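Local coordinates for chloride intracellular channel Clic (Drosophila melanogaster, PDB 2YV7), which adopts a soluble glutathione-transferase-like fold and might insert into membranes to form pH-dependent chloride channels, at residues D175-R186 and Y207-F217. Numbering follows the deposited sequence.
Sequences DCELMPRLQHIR and YMYHMYQLDAF
A buried helix-helix contact in the all-helical C-terminal domain of this GST-like fold is centred on M179, which meets Y207, M211 and F217; segments 175-186 of helix 173-193 and 207-212 of helix 202-212 cross at -100°, and the start of helix 215-220 joins them. Y207 is a knob in the hole formed by D175, L178, M179 and L182. Its CG lies anti to the backbone N (chi1 -178°), which sends the ring across to helix 173-193, and Y207 OH donates to the anti lone pair of D175 OD1 (2.6 Å). That oxygen also accepts from the L166 backbone N, and D175 OD2 from C172 N, so the buried carboxylate ties the loop before the helix to the tyrosine. M179 CE lies 3.5 Å from Y207 CZ, and M179 SD sits 5.3 Å from the centroid of the Y207 ring, obliquely, a Met-aromatic contact. M179 CB meets M211 SD at 3.7 Å. M211 CG lies over the centre of the F217 ring, 3.6 Å above its plane, and Q183 CB comes to the edge of that ring. At the other end, Y212 OH donates to an in-plane lone pair of Q183 OE1 (2.6 Å) and accepts from R186 NH1 (2.9 Å), bent to 140°. R186 NH1 also bonds Y253 O, and its guanidinium makes a cation-pi contact with Y253; Q183 NE2 reaches T251 O. A phenylalanine in place of Y212 would probably leave Q183 OE1 without this donor and R186 with one acceptor fewer. Two tyrosine hydroxyls thus provide directional bonds at the ends of an otherwise apolar, sulfur-rich interface.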
loop_
_atom_site.group_PDB
_atom_site.type_symbol
_atom_site.label_atom_id
_atom_site.label_comp_id
_atom_site.label_asym_id
_atom_site.label_seq_id
_atom_site.Cartn_x
_atom_site.Cartn_y
_atom_site.Cartn_z
ATOM N N ASP A 175 1.866 -2.564 8.576
ATOM C CA ASP A 175 2.819 -2.785 7.480
ATOM C C ASP A 175 2.149 -2.559 6.113
ATOM O O ASP A 175 2.706 -1.904 5.206
ATOM C CB ASP A 175 3.415 -4.169 7.592
ATOM C CG ASP A 175 4.180 -4.322 8.863
ATOM O OD1 ASP A 175 5.195 -3.551 9.042
ATOM O OD2 ASP A 175 3.698 -5.118 9.679
ATOM N N CYS A 176 0.927 -3.075 5.960
ATOM C CA CYS A 176 0.219 -2.906 4.699
ATOM C C CYS A 176 -0.182 -1.443 4.461
ATOM O O CYS A 176 -0.403 -1.000 3.304
ATOM C CB CYS A 176 -1.034 -3.835 4.687
ATOM S SG CYS A 176 -0.573 -5.544 4.962
ATOM N N GLU A 177 -0.248 -0.615 5.529
ATOM C CA GLU A 177 -0.456 0.827 5.336
ATOM C C GLU A 177 0.926 1.504 5.014
ATOM O O GLU A 177 0.973 2.422 4.197
ATOM C CB GLU A 177 -0.980 1.476 6.631
ATOM C CG GLU A 177 -1.392 2.938 6.475
ATOM C CD GLU A 177 -1.948 3.543 7.764
ATOM O OE1 GLU A 177 -2.751 2.854 8.491
ATOM O OE2 GLU A 177 -1.588 4.704 8.032
ATOM N N LEU A 178 2.010 1.098 5.722
ATOM C CA LEU A 178 3.295 1.788 5.589
ATOM C C LEU A 178 3.968 1.510 4.244
ATOM O O LEU A 178 4.491 2.417 3.596
ATOM C CB LEU A 178 4.218 1.404 6.736
ATOM C CG LEU A 178 5.589 2.189 6.640
ATOM C CD1 LEU A 178 5.464 3.723 6.674
ATOM C CD2 LEU A 178 6.479 1.629 7.843
ATOM N N MET A 179 3.979 0.233 3.854
ATOM C CA MET A 179 4.808 -0.180 2.695
ATOM C C MET A 179 4.383 0.527 1.413
ATOM O O MET A 179 5.268 1.055 0.685
ATOM C CB MET A 179 4.837 -1.715 2.600
ATOM C CG MET A 179 5.575 -2.353 3.776
ATOM S SD MET A 179 5.473 -4.175 3.663
ATOM C CE MET A 179 6.655 -4.613 4.881
ATOM N N PRO A 180 3.080 0.573 1.105
ATOM C CA PRO A 180 2.662 1.325 -0.101
ATOM C C PRO A 180 3.089 2.821 -0.048
ATOM O O PRO A 180 3.627 3.359 -1.029
ATOM C CB PRO A 180 1.134 1.146 -0.131
ATOM C CG PRO A 180 0.869 -0.136 0.618
ATOM C CD PRO A 180 1.904 -0.106 1.741
ATOM N N ARG A 181 3.030 3.439 1.154
ATOM C CA ARG A 181 3.483 4.867 1.208
ATOM C C ARG A 181 5.002 4.987 1.008
ATOM O O ARG A 181 5.444 5.893 0.379
ATOM C CB ARG A 181 3.031 5.507 2.541
ATOM C CG ARG A 181 1.504 5.671 2.575
ATOM C CD ARG A 181 0.992 5.650 4.053
ATOM N NE ARG A 181 -0.408 6.042 3.925
ATOM C CZ ARG A 181 -1.389 5.220 3.495
ATOM N NH1 ARG A 181 -1.112 3.953 3.206
ATOM N NH2 ARG A 181 -2.636 5.690 3.385
ATOM N N LEU A 182 5.821 4.049 1.513
ATOM C CA LEU A 182 7.266 4.069 1.268
ATOM C C LEU A 182 7.572 3.957 -0.224
ATOM O O LEU A 182 8.419 4.701 -0.789
ATOM C CB LEU A 182 7.933 2.919 2.048
ATOM C CG LEU A 182 7.932 3.079 3.574
ATOM C CD1 LEU A 182 8.686 1.927 4.116
ATOM C CD2 LEU A 182 8.807 4.381 3.918
ATOM N N GLN A 183 6.813 3.131 -0.894
ATOM C CA GLN A 183 6.996 3.014 -2.345
ATOM C C GLN A 183 6.612 4.307 -3.110
ATOM O O GLN A 183 7.411 4.721 -3.977
ATOM C CB GLN A 183 6.188 1.788 -2.857
ATOM C CG GLN A 183 6.534 1.506 -4.355
ATOM C CD GLN A 183 7.934 0.884 -4.544
ATOM O OE1 GLN A 183 8.662 0.688 -3.591
ATOM N NE2 GLN A 183 8.296 0.536 -5.816
ATOM N N HIS A 184 5.520 5.022 -2.768
ATOM C CA HIS A 184 5.208 6.286 -3.442
ATOM C C HIS A 184 6.280 7.319 -3.093
ATOM O O HIS A 184 6.689 8.094 -3.911
ATOM C CB HIS A 184 3.849 6.795 -2.954
ATOM C CG HIS A 184 2.669 6.138 -3.607
ATOM N ND1 HIS A 184 2.526 4.758 -3.698
ATOM C CD2 HIS A 184 1.516 6.667 -4.079
ATOM C CE1 HIS A 184 1.378 4.485 -4.323
ATOM N NE2 HIS A 184 0.724 5.614 -4.488
ATOM N N ILE A 185 6.739 7.314 -1.836
ATOM C CA ILE A 185 7.851 8.212 -1.424
ATOM C C ILE A 185 9.077 7.994 -2.301
ATOM O O ILE A 185 9.563 8.992 -2.845
ATOM C CB ILE A 185 8.198 8.034 0.058
ATOM C CG1 ILE A 185 7.088 8.653 0.942
ATOM C CG2 ILE A 185 9.496 8.783 0.413
ATOM C CD1 ILE A 185 7.271 8.224 2.458
ATOM N N ARG A 186 9.512 6.756 -2.471
ATOM C CA ARG A 186 10.684 6.445 -3.288
ATOM C C ARG A 186 10.426 6.874 -4.712
ATOM O O ARG A 186 11.215 7.636 -5.290
ATOM C CB ARG A 186 11.035 4.954 -3.277
ATOM C CG ARG A 186 11.548 4.419 -1.965
ATOM C CD ARG A 186 12.230 3.091 -2.187
ATOM N NE ARG A 186 13.464 3.214 -2.997
ATOM C CZ ARG A 186 14.171 2.160 -3.408
ATOM N NH1 ARG A 186 13.784 0.881 -3.172
ATOM N NH2 ARG A 186 15.280 2.402 -4.088
ATOM N N TYR A 207 13.970 -2.855 6.203
ATOM C CA TYR A 207 12.540 -3.110 6.121
ATOM C C TYR A 207 12.085 -3.149 4.631
ATOM O O TYR A 207 11.327 -4.039 4.227
ATOM C CB TYR A 207 11.813 -1.965 6.876
ATOM C CG TYR A 207 10.315 -2.050 6.958
ATOM C CD1 TYR A 207 9.670 -2.917 7.847
ATOM C CD2 TYR A 207 9.541 -1.207 6.167
ATOM C CE1 TYR A 207 8.264 -2.957 7.973
ATOM C CE2 TYR A 207 8.109 -1.214 6.274
ATOM C CZ TYR A 207 7.493 -2.058 7.170
ATOM O OH TYR A 207 6.132 -1.995 7.228
ATOM N N MET A 208 12.534 -2.168 3.826
ATOM C CA MET A 208 12.169 -2.136 2.410
ATOM C C MET A 208 12.743 -3.342 1.657
ATOM O O MET A 208 12.075 -3.938 0.777
ATOM C CB MET A 208 12.568 -0.785 1.789
ATOM C CG MET A 208 11.737 0.331 2.376
ATOM S SD MET A 208 11.952 1.917 1.566
ATOM C CE MET A 208 13.352 2.571 2.434
ATOM N N TYR A 209 13.944 -3.750 2.040
ATOM C CA TYR A 209 14.537 -4.923 1.448
ATOM C C TYR A 209 13.561 -6.086 1.619
ATOM O O TYR A 209 13.190 -6.755 0.643
ATOM C CB TYR A 209 15.874 -5.204 2.092
ATOM C CG TYR A 209 16.528 -6.430 1.564
ATOM C CD1 TYR A 209 17.179 -6.406 0.329
ATOM C CD2 TYR A 209 16.510 -7.603 2.287
ATOM C CE1 TYR A 209 17.797 -7.548 -0.175
ATOM C CE2 TYR A 209 17.125 -8.733 1.807
ATOM C CZ TYR A 209 17.761 -8.698 0.560
ATOM O OH TYR A 209 18.398 -9.831 0.064
ATOM N N HIS A 210 13.097 -6.285 2.832
ATOM C CA HIS A 210 12.093 -7.322 3.091
ATOM C C HIS A 210 10.776 -7.117 2.415
ATOM O O HIS A 210 10.119 -8.075 2.082
ATOM C CB HIS A 210 11.897 -7.527 4.568
ATOM C CG HIS A 210 13.131 -8.031 5.250
ATOM N ND1 HIS A 210 13.854 -9.103 4.768
ATOM C CD2 HIS A 210 13.813 -7.565 6.327
ATOM C CE1 HIS A 210 14.912 -9.300 5.545
ATOM N NE2 HIS A 210 14.903 -8.387 6.506
ATOM N N MET A 211 10.346 -5.856 2.271
ATOM C CA MET A 211 9.117 -5.548 1.544
ATOM C C MET A 211 9.127 -6.009 0.120
ATOM O O MET A 211 8.100 -6.491 -0.399
ATOM C CB MET A 211 8.871 -4.021 1.636
ATOM C CG MET A 211 8.366 -3.346 0.496
ATOM S SD MET A 211 8.213 -1.602 1.088
ATOM C CE MET A 211 9.064 -0.839 -0.254
ATOM N N TYR A 212 10.294 -5.938 -0.509
ATOM C CA TYR A 212 10.390 -6.368 -1.881
ATOM C C TYR A 212 10.438 -7.883 -2.029
ATOM O O TYR A 212 10.259 -8.365 -3.148
ATOM C CB TYR A 212 11.598 -5.729 -2.522
ATOM C CG TYR A 212 11.462 -4.204 -2.643
ATOM C CD1 TYR A 212 10.292 -3.591 -3.249
ATOM C CD2 TYR A 212 12.493 -3.360 -2.172
ATOM C CE1 TYR A 212 10.147 -2.230 -3.329
ATOM C CE2 TYR A 212 12.364 -1.971 -2.278
ATOM C CZ TYR A 212 11.219 -1.420 -2.882
ATOM O OH TYR A 212 11.105 -0.092 -2.964
ATOM N N GLN A 213 10.729 -8.604 -0.935
ATOM C CA GLN A 213 10.710 -10.089 -0.904
ATOM C C GLN A 213 9.316 -10.619 -0.581
ATOM O O GLN A 213 9.101 -11.842 -0.605
ATOM C CB GLN A 213 11.706 -10.647 0.117
ATOM C CG GLN A 213 13.151 -10.413 -0.235
ATOM C CD GLN A 213 14.130 -10.915 0.842
ATOM O OE1 GLN A 213 13.744 -11.223 1.989
ATOM N NE2 GLN A 213 15.410 -10.966 0.482
ATOM N N LEU A 214 8.365 -9.721 -0.302
ATOM C CA LEU A 214 7.054 -10.150 0.167
ATOM C C LEU A 214 6.063 -10.296 -0.985
ATOM O O LEU A 214 5.775 -9.311 -1.685
ATOM C CB LEU A 214 6.525 -9.119 1.198
ATOM C CG LEU A 214 5.287 -9.514 1.974
ATOM C CD1 LEU A 214 5.589 -10.560 3.024
ATOM C CD2 LEU A 214 4.663 -8.251 2.615
ATOM N N ASP A 215 5.482 -11.487 -1.148
ATOM C CA ASP A 215 4.535 -11.671 -2.245
ATOM C C ASP A 215 3.362 -10.694 -2.187
ATOM O O ASP A 215 2.935 -10.198 -3.219
ATOM C CB ASP A 215 4.027 -13.106 -2.320
ATOM C CG ASP A 215 5.095 -14.083 -2.804
ATOM O OD1 ASP A 215 6.065 -13.648 -3.503
ATOM O OD2 ASP A 215 4.983 -15.274 -2.441
ATOM N N ALA A 216 2.854 -10.416 -0.987
ATOM C CA ALA A 216 1.676 -9.541 -0.851
ATOM C C ALA A 216 2.035 -8.176 -1.404
ATOM O O ALA A 216 1.189 -7.449 -1.970
ATOM C CB ALA A 216 1.254 -9.427 0.598
ATOM N N PHE A 217 3.286 -7.780 -1.135
ATOM C CA PHE A 217 3.725 -6.491 -1.650
ATOM C C PHE A 217 3.884 -6.501 -3.164
ATOM O O PHE A 217 3.297 -5.697 -3.842
ATOM C CB PHE A 217 5.028 -6.034 -1.000
ATOM C CG PHE A 217 5.471 -4.698 -1.520
ATOM C CD1 PHE A 217 4.906 -3.516 -0.984
ATOM C CD2 PHE A 217 6.358 -4.613 -2.608
ATOM C CE1 PHE A 217 5.276 -2.219 -1.478
ATOM C CE2 PHE A 217 6.765 -3.320 -3.163
ATOM C CZ PHE A 217 6.201 -2.106 -2.592
#